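Local coordinates for SAM dependent methyltransferase (PDB 2IGT), which binds S-adenosylmethionine and probably transfers its methyl group to an acceptor substrate, at residues A[284-287]-A[288-292]. Sequence-based numbering, arbitrary orientation.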
# COMPACT_ATOMS: atom_id res chain seq x y z
N HIS A 284 -1.01 2.35 34.94
CA HIS A 284 -0.46 2.50 36.30
C HIS A 284 0.14 1.17 36.85
O HIS A 284 1.32 1.13 37.27
CB HIS A 284 -1.55 3.00 37.25
CG HIS A 284 -1.07 3.21 38.64
ND1 HIS A 284 -0.20 4.22 38.97
CD2 HIS A 284 -1.31 2.53 39.79
CE1 HIS A 284 0.08 4.16 40.26
NE2 HIS A 284 -0.59 3.15 40.78
N GLU A 285 -0.67 0.10 36.88
CA GLU A 285 -0.20 -1.15 37.52
C GLU A 285 0.92 -1.77 36.70
O GLU A 285 1.85 -2.34 37.26
CB GLU A 285 -1.33 -2.15 37.74
CG GLU A 285 -2.47 -1.64 38.64
CD GLU A 285 -2.09 -1.52 40.12
OE1 GLU A 285 -0.86 -1.47 40.44
OE2 GLU A 285 -3.02 -1.45 40.96
N LEU A 286 0.86 -1.62 35.37
CA LEU A 286 1.95 -2.08 34.51
C LEU A 286 3.25 -1.35 34.85
O LEU A 286 4.32 -2.01 34.97
CB LEU A 286 1.62 -1.89 33.02
CG LEU A 286 2.76 -2.27 32.03
CD1 LEU A 286 3.12 -3.76 32.18
CD2 LEU A 286 2.34 -1.94 30.56
N MSE A 287 3.17 -0.02 34.97
CA MSE A 287 4.37 0.80 35.24
C MSE A 287 4.90 0.46 36.64
O MSE A 287 6.12 0.33 36.85
CB MSE A 287 4.03 2.30 35.15
CG MSE A 287 5.22 3.22 35.53
SE MSE A 287 6.62 3.09 34.14
CE MSE A 287 5.69 4.08 32.73
N ARG A 288 3.98 0.30 37.60
CA ARG A 288 4.38 -0.00 38.96
C ARG A 288 5.16 -1.32 39.01
O ARG A 288 6.22 -1.40 39.64
CB ARG A 288 3.13 -0.09 39.85
CG ARG A 288 2.74 1.19 40.49
CD ARG A 288 2.95 1.10 42.00
NE ARG A 288 1.84 0.43 42.68
CZ ARG A 288 1.77 0.19 43.99
NH1 ARG A 288 0.71 -0.42 44.47
NH2 ARG A 288 2.71 0.54 44.83
N GLU A 289 4.61 -2.36 38.37
CA GLU A 289 5.25 -3.68 38.36
C GLU A 289 6.58 -3.65 37.59
O GLU A 289 7.56 -4.23 38.05
CB GLU A 289 4.29 -4.74 37.81
CG GLU A 289 4.81 -6.23 37.86
CD GLU A 289 5.02 -6.77 39.29
OE1 GLU A 289 4.18 -6.49 40.18
OE2 GLU A 289 6.00 -7.49 39.53
N THR A 290 6.60 -2.96 36.43
CA THR A 290 7.85 -2.72 35.68
C THR A 290 8.96 -2.15 36.58
O THR A 290 10.12 -2.59 36.48
CB THR A 290 7.64 -1.77 34.45
OG1 THR A 290 6.64 -2.31 33.57
CG2 THR A 290 8.94 -1.54 33.67
N MSE A 291 8.62 -1.18 37.43
CA MSE A 291 9.59 -0.50 38.30
C MSE A 291 9.72 -1.16 39.69
O MSE A 291 10.26 -0.55 40.60
CB MSE A 291 9.20 0.98 38.47
CG MSE A 291 9.10 1.77 37.17
SE MSE A 291 10.70 1.57 36.00
CE MSE A 291 12.02 2.46 37.17
N ARG A 292 9.27 -2.40 39.83
CA ARG A 292 9.39 -3.11 41.13
C ARG A 292 10.85 -3.09 41.61
O ARG A 292 11.75 -3.42 40.86
CB ARG A 292 8.89 -4.56 41.03
CG ARG A 292 8.97 -5.31 42.38
CD ARG A 292 8.45 -6.74 42.34
NE ARG A 292 6.99 -6.84 42.24
CZ ARG A 292 6.16 -6.82 43.28
NH1 ARG A 292 6.63 -6.67 44.51
NH2 ARG A 292 4.86 -6.92 43.08
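L286 O takes two hydrogen bonds from T290, one from its backbone N (2.9 Å) and one from OG1 (2.7 Å), and the two donors come at the carbonyl from opposite faces of its plane. A chi1 of -57° sets T290 OG1 beside its backbone N, opposite the carbonyl carbon, which turns the hydroxyl back along the helix and gives its proton a partner within the last turn. R288 N, E289 N and M291 N likewise bond to the carbonyl oxygens of H284, E285 and M287; M291 is the first residue to leave helical geometry, and R292 N turns to E289 O, three residues back. Two residues before the L286/T290 pair, R288 CG sits over a face of the H284 ring, 4.1 Å from its centroid, a CH-pi contact offset toward the rim. Both ring nitrogens are satisfied, ND1 by S300 OG and NE2 by E31 OE1, while R288 NH2 donates to P29 O. E285 OE1 makes a long salt bridge, 4.0 Å, with R288 NE. At the helix end R292 grips E289 side-on, NE to OE2 and NH2 to OE1, each at 3.0 Å; its NH1 goes to G26 O, and R259 NH1 takes up the carbonyl oxygens of T290 and R292. The selenium of selenomethionine M287 lies alongside CG of M291, also a selenomethionine. Both rest on L269 of strand 268-273, H284 and R288 on V298 of strand 297-306, and L286 and T290 on L255 of helix 247-260.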